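Local coordinates for protein arginyl-trna synthetase (Thermus thermophilus, PDB 1IQ0) that probably catalyses the ATP-dependent attachment of L-arginine to its cognate tRNA, as a class I aminoacyl-tRNA synthetase, at residues A254-S259 with F308-M313; A418-K423 with E431-M436. All blocks are in the same frame, centred on the assembly; numbering follows the deposited sequence.

Contact 1. Residues A254-S259 with F308-M313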
loop_
_atom_site.group_PDB
_atom_site.type_symbol
_atom_site.label_atom_id
_atom_site.label_comp_id
_atom_site.label_asym_id
_atom_site.label_seq_id
_atom_site.Cartn_x
_atom_site.Cartn_y
_atom_site.Cartn_z
ATOM N N ALA A 254 -2.570 30.626 -13.685
ATOM C CA ALA A 254 -3.456 31.782 -13.579
ATOM C C ALA A 254 -4.069 31.865 -12.190
ATOM O O ALA A 254 -4.226 32.949 -11.641
ATOM C CB ALA A 254 -4.561 31.705 -14.635
ATOM N N LEU A 255 -4.416 30.719 -11.617
ATOM C CA LEU A 255 -5.006 30.709 -10.286
ATOM C C LEU A 255 -3.966 31.141 -9.246
ATOM O O LEU A 255 -4.263 31.939 -8.358
ATOM C CB LEU A 255 -5.548 29.312 -9.966
ATOM C CG LEU A 255 -6.165 29.082 -8.583
ATOM C CD1 LEU A 255 -7.289 30.079 -8.324
ATOM C CD2 LEU A 255 -6.685 27.652 -8.507
ATOM N N LEU A 256 -2.739 30.648 -9.377
ATOM C CA LEU A 256 -1.675 31.000 -8.436
ATOM C C LEU A 256 -1.249 32.474 -8.492
ATOM O O LEU A 256 -0.977 33.087 -7.453
ATOM C CB LEU A 256 -0.456 30.104 -8.669
ATOM C CG LEU A 256 -0.661 28.649 -8.253
ATOM C CD1 LEU A 256 0.503 27.780 -8.715
ATOM C CD2 LEU A 256 -0.807 28.606 -6.740
ATOM N N GLU A 257 -1.192 33.048 -9.693
ATOM C CA GLU A 257 -0.790 34.447 -9.829
ATOM C C GLU A 257 -1.765 35.409 -9.155
ATOM O O GLU A 257 -1.488 36.601 -9.050
ATOM C CB GLU A 257 -0.623 34.827 -11.305
ATOM C CG GLU A 257 0.467 34.044 -12.014
ATOM C CD GLU A 257 0.738 34.548 -13.421
ATOM O OE1 GLU A 257 1.286 35.664 -13.555
ATOM O OE2 GLU A 257 0.403 33.830 -14.393
ATOM N N GLN A 258 -2.906 34.893 -8.711
ATOM C CA GLN A 258 -3.895 35.715 -8.016
ATOM C C GLN A 258 -3.402 35.979 -6.600
ATOM O O GLN A 258 -3.849 36.915 -5.936
ATOM C CB GLN A 258 -5.241 34.997 -7.934
ATOM C CG GLN A 258 -6.075 35.057 -9.196
ATOM C CD GLN A 258 -7.312 34.181 -9.108
ATOM O OE1 GLN A 258 -8.003 34.151 -8.079
ATOM N NE2 GLN A 258 -7.603 33.468 -10.184
ATOM N N SER A 259 -2.486 35.134 -6.140
ATOM C CA SER A 259 -1.928 35.257 -4.802
ATOM C C SER A 259 -0.857 36.330 -4.720
ATOM O O SER A 259 -0.034 36.473 -5.623
ATOM C CB SER A 259 -1.322 33.926 -4.353
ATOM O OG SER A 259 -0.602 34.087 -3.144
ATOM N N PHE A 308 -1.478 19.330 -11.688
ATOM C CA PHE A 308 -2.028 17.983 -11.602
ATOM C C PHE A 308 -2.679 17.743 -10.233
ATOM O O PHE A 308 -3.761 17.168 -10.147
ATOM C CB PHE A 308 -0.908 16.966 -11.868
ATOM C CG PHE A 308 -1.392 15.554 -12.092
ATOM C CD1 PHE A 308 -2.601 15.306 -12.729
ATOM C CD2 PHE A 308 -0.595 14.469 -11.723
ATOM C CE1 PHE A 308 -3.010 13.994 -12.999
ATOM C CE2 PHE A 308 -0.994 13.160 -11.990
ATOM C CZ PHE A 308 -2.201 12.923 -12.629
ATOM N N GLN A 309 -2.017 18.178 -9.167
ATOM C CA GLN A 309 -2.565 18.029 -7.819
ATOM C C GLN A 309 -3.905 18.766 -7.733
ATOM O O GLN A 309 -4.848 18.278 -7.120
ATOM C CB GLN A 309 -1.608 18.623 -6.783
ATOM C CG GLN A 309 -2.065 18.487 -5.333
ATOM C CD GLN A 309 -2.064 17.043 -4.851
ATOM O OE1 GLN A 309 -1.169 16.268 -5.191
ATOM N NE2 GLN A 309 -3.059 16.681 -4.045
ATOM N N PHE A 310 -3.975 19.947 -8.339
ATOM C CA PHE A 310 -5.200 20.738 -8.331
ATOM C C PHE A 310 -6.359 19.990 -8.990
ATOM O O PHE A 310 -7.491 20.036 -8.506
ATOM C CB PHE A 310 -4.974 22.083 -9.038
ATOM C CG PHE A 310 -4.336 23.140 -8.165
ATOM C CD1 PHE A 310 -4.212 24.452 -8.623
ATOM C CD2 PHE A 310 -3.868 22.834 -6.889
ATOM C CE1 PHE A 310 -3.636 25.444 -7.829
ATOM C CE2 PHE A 310 -3.287 23.823 -6.085
ATOM C CZ PHE A 310 -3.172 25.132 -6.557
ATOM N N TRP A 311 -6.073 19.300 -10.091
ATOM C CA TRP A 311 -7.097 18.543 -10.797
ATOM C C TRP A 311 -7.555 17.367 -9.943
ATOM O O TRP A 311 -8.745 17.092 -9.846
ATOM C CB TRP A 311 -6.560 18.019 -12.131
ATOM C CG TRP A 311 -7.498 17.040 -12.793
ATOM C CD1 TRP A 311 -8.612 17.332 -13.536
ATOM C CD2 TRP A 311 -7.438 15.609 -12.710
ATOM N NE1 TRP A 311 -9.249 16.165 -13.918
ATOM C CE2 TRP A 311 -8.548 15.098 -13.423
ATOM C CE3 TRP A 311 -6.555 14.710 -12.097
ATOM C CZ2 TRP A 311 -8.797 13.727 -13.539
ATOM C CZ3 TRP A 311 -6.801 13.344 -12.212
ATOM C CH2 TRP A 311 -7.912 12.866 -12.926
ATOM N N LYS A 312 -6.602 16.676 -9.328
ATOM C CA LYS A 312 -6.916 15.525 -8.481
ATOM C C LYS A 312 -7.916 15.883 -7.390
ATOM O O LYS A 312 -8.800 15.087 -7.067
ATOM C CB LYS A 312 -5.645 14.979 -7.823
ATOM C CG LYS A 312 -4.677 14.268 -8.766
ATOM C CD LYS A 312 -3.509 13.673 -7.979
ATOM C CE LYS A 312 -2.591 12.822 -8.854
ATOM N NZ LYS A 312 -1.426 12.342 -8.043
ATOM N N MET A 313 -7.776 17.082 -6.825
ATOM C CA MET A 313 -8.669 17.516 -5.759
ATOM C C MET A 313 -9.858 18.359 -6.232
ATOM O O MET A 313 -10.543 18.976 -5.424
ATOM C CB MET A 313 -7.866 18.254 -4.672
ATOM C CG MET A 313 -6.848 17.332 -3.964
ATOM S SD MET A 313 -5.763 18.139 -2.768
ATOM C CE MET A 313 -5.812 16.924 -1.365
#
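L255 turns CG anti to its own nitrogen (chi1 178°), and F310 sets its CG anti to the carbonyl carbon (chi1 -82°); these settings bring a leucine methyl to a phenyl ring between two helices of the class I synthetase catalytic domain. The C-terminal part of helix 248-256 faces helix 301-312, and their backbones stay well apart: the nearest CA atoms, those of L255 and F310, are 10.2 Å from each other. The phenylalanine spans this gap, a worked example of how one large aromatic residue can join helices too distant for backbone-close packing. L255 CD2 comes obliquely to the F310 ring, nearest CE1 at 3.8 Å and CD1 at 4.0 Å. The approach of L256 is oblique too: its CB is directed along the interface rather than at helix 301-312, while its CD2 end comes nearer the ring. Dispersion and exclusion of water therefore carry the contact.

The polar side chains reach away from the contact. K312 runs extended to a salt bridge with E108 of strand 104-108, tying helix 301-312 to the central sheet; on the way its CE lies 3.5 Å above one face of the F308 ring, toward the rim. E257, within the type I turn from L256 to S259, pairs with R264 farther along the chain. L255 also rests on I315 and L256 on M276, extending the apolar packing beyond the two helices. The second leucine adds a looser touch, its CD2 lying 4.2 Å from F310 CZ.

Contact 2. Residues A418-K423 with E431-M436; sequences AIVEEK and EEAARM
R435 NE and E432 OE1 form a salt-bridge hydrogen bond of 2.8 Å within helix 430-448, away from the face where V420 packs on A433 and A434; its N-H points at the oxygen with an angle of 158°. The carboxylate is met on its syn side, with the donor 27° out of the carboxylate plane, whereas the oxygen lies close to the guanidinium plane. R435 folds back at its third torsion (71°), which helps turn NE toward the acid one turn's reach behind it.

The apolar contact itself is small and belongs to a helix-loop-helix unit, in which helix 405-423 is followed after a short connection by helix 430-448. V420 sends both methyls across. CG1 reaches the CB of A433 at 4.0 Å, while CG2 lies 4.2 Å from the backbone N of A434, a van der Waals approach to the helix wall itself. Alanines on the receiving side keep that wall low, and the CA atoms of V420 and A434 come within 6.5 Å of each other.

Charge joins the same two helices next to this seam. R417 of helix 405-423 pairs through NH1 with E421 of its own helix and through NE with E431 of the next, so one guanidinium links two carboxylates, and the R417 side chain also touches A434. Farther along, M436 O accepts a hydrogen bond from Q474, and the M436 side chain touches P587 and P589, which lie in the range of the DALR anticodon-binding family. The chemistry thus implies a division of labour: small side chains permit the close approach of the helices, while the R417–E431 ion pair beside them would be expected to add electrostatic attraction between the two.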
loop_
_atom_site.group_PDB
_atom_site.type_symbol
_atom_site.label_atom_id
_atom_site.label_comp_id
_atom_site.label_asym_id
_atom_site.label_seq_id
_atom_site.Cartn_x
_atom_site.Cartn_y
_atom_site.Cartn_z
ATOM N N ALA A 418 9.292 -26.015 -8.436
ATOM C CA ALA A 418 10.060 -27.132 -7.905
ATOM C C ALA A 418 9.617 -27.464 -6.484
ATOM O O ALA A 418 9.569 -28.632 -6.098
ATOM C CB ALA A 418 11.550 -26.801 -7.927
ATOM N N ILE A 419 9.291 -26.433 -5.711
ATOM C CA ILE A 419 8.851 -26.618 -4.333
ATOM C C ILE A 419 7.510 -27.347 -4.269
ATOM O O ILE A 419 7.285 -28.169 -3.381
ATOM C CB ILE A 419 8.715 -25.263 -3.606
ATOM C CG1 ILE A 419 10.067 -24.544 -3.586
ATOM C CG2 ILE A 419 8.237 -25.479 -2.174
ATOM C CD1 ILE A 419 10.009 -23.150 -2.988
ATOM N N VAL A 420 6.621 -27.045 -5.209
ATOM C CA VAL A 420 5.306 -27.672 -5.246
ATOM C C VAL A 420 5.382 -29.123 -5.724
ATOM O O VAL A 420 4.519 -29.937 -5.400
ATOM C CB VAL A 420 4.338 -26.880 -6.164
ATOM C CG1 VAL A 420 2.995 -27.585 -6.246
ATOM C CG2 VAL A 420 4.154 -25.468 -5.624
ATOM N N GLU A 421 6.420 -29.444 -6.490
ATOM C CA GLU A 421 6.600 -30.798 -7.001
ATOM C C GLU A 421 6.990 -31.794 -5.914
ATOM O O GLU A 421 6.658 -32.977 -6.004
ATOM C CB GLU A 421 7.662 -30.814 -8.103
ATOM C CG GLU A 421 7.161 -30.354 -9.461
ATOM C CD GLU A 421 6.164 -31.322 -10.072
ATOM O OE1 GLU A 421 5.635 -31.019 -11.163
ATOM O OE2 GLU A 421 5.912 -32.385 -9.465
ATOM N N GLU A 422 7.686 -31.317 -4.887
ATOM C CA GLU A 422 8.125 -32.192 -3.808
ATOM C C GLU A 422 7.185 -32.218 -2.610
ATOM O O GLU A 422 6.865 -33.290 -2.094
ATOM C CB GLU A 422 9.526 -31.797 -3.339
ATOM C CG GLU A 422 9.601 -30.451 -2.644
ATOM C CD GLU A 422 10.961 -30.190 -2.028
ATOM O OE1 GLU A 422 11.137 -29.120 -1.406
ATOM O OE2 GLU A 422 11.853 -31.054 -2.163
ATOM N N LYS A 423 6.748 -31.046 -2.161
ATOM C CA LYS A 423 5.857 -30.965 -1.008
ATOM C C LYS A 423 4.459 -31.502 -1.282
ATOM O O LYS A 423 3.726 -31.837 -0.350
ATOM C CB LYS A 423 5.756 -29.523 -0.507
ATOM C CG LYS A 423 6.999 -29.025 0.213
ATOM C CD LYS A 423 6.768 -27.639 0.787
ATOM C CE LYS A 423 8.000 -27.120 1.512
ATOM N NZ LYS A 423 8.311 -27.901 2.740
ATOM N N GLU A 431 0.921 -25.635 -11.779
ATOM C CA GLU A 431 1.315 -24.333 -12.304
ATOM C C GLU A 431 0.611 -23.192 -11.570
ATOM O O GLU A 431 1.247 -22.211 -11.178
ATOM C CB GLU A 431 1.029 -24.244 -13.803
ATOM C CG GLU A 431 1.570 -22.974 -14.442
ATOM C CD GLU A 431 3.035 -22.727 -14.102
ATOM O OE1 GLU A 431 3.882 -23.586 -14.432
ATOM O OE2 GLU A 431 3.338 -21.673 -13.499
ATOM N N GLU A 432 -0.699 -23.318 -11.386
ATOM C CA GLU A 432 -1.455 -22.297 -10.681
ATOM C C GLU A 432 -0.923 -22.185 -9.250
ATOM O O GLU A 432 -0.818 -21.087 -8.698
ATOM C CB GLU A 432 -2.943 -22.652 -10.654
ATOM C CG GLU A 432 -3.781 -21.674 -9.848
ATOM C CD GLU A 432 -3.845 -20.290 -10.477
ATOM O OE1 GLU A 432 -2.815 -19.802 -10.984
ATOM O OE2 GLU A 432 -4.935 -19.685 -10.452
ATOM N N ALA A 433 -0.578 -23.326 -8.658
ATOM C CA ALA A 433 -0.046 -23.352 -7.298
ATOM C C ALA A 433 1.290 -22.620 -7.236
ATOM O O ALA A 433 1.547 -21.857 -6.303
ATOM C CB ALA A 433 0.133 -24.791 -6.829
ATOM N N ALA A 434 2.140 -22.860 -8.232
ATOM C CA ALA A 434 3.450 -22.218 -8.280
ATOM C C ALA A 434 3.303 -20.704 -8.467
ATOM O O ALA A 434 4.030 -19.927 -7.851
ATOM C CB ALA A 434 4.288 -22.808 -9.410
ATOM N N ARG A 435 2.360 -20.296 -9.309
ATOM C CA ARG A 435 2.129 -18.872 -9.563
ATOM C C ARG A 435 1.747 -18.150 -8.273
ATOM O O ARG A 435 2.262 -17.070 -7.971
ATOM C CB ARG A 435 1.010 -18.681 -10.591
ATOM C CG ARG A 435 0.791 -17.219 -11.002
ATOM C CD ARG A 435 -0.472 -17.048 -11.840
ATOM N NE ARG A 435 -1.686 -17.223 -11.045
ATOM C CZ ARG A 435 -2.113 -16.356 -10.130
ATOM N NH1 ARG A 435 -1.428 -15.243 -9.895
ATOM N NH2 ARG A 435 -3.219 -16.607 -9.439
ATOM N N MET A 436 0.839 -18.754 -7.512
ATOM C CA MET A 436 0.376 -18.165 -6.265
ATOM C C MET A 436 1.493 -18.017 -5.254
ATOM O O MET A 436 1.595 -16.991 -4.579
ATOM C CB MET A 436 -0.751 -19.005 -5.663
ATOM C CG MET A 436 -2.025 -18.970 -6.476
ATOM S SD MET A 436 -3.439 -19.651 -5.596
ATOM C CE MET A 436 -4.710 -19.491 -6.864
#

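How the contacts relate
Contact 1 and contact 2 lie on opposite sides of the chain's centre, with centres about 52 Å apart and nearest atoms about 28 Å apart, and they share no helix. Both are buried and apolar where they touch, and each joins two helices, yet they solve the spacing problem differently. In contact 1 a phenyl ring bridges distant helices whose contacting segments are 49 residues apart in sequence, beside strands of the catalytic domain. In contact 2 valine meets alanine between close, consecutive helices near the anticodon-binding region. Ion pairs also differ: around contact 1 they reach other elements, E108 from K312 and R264 from E257, whereas beside contact 2 R417 links the two helices themselves.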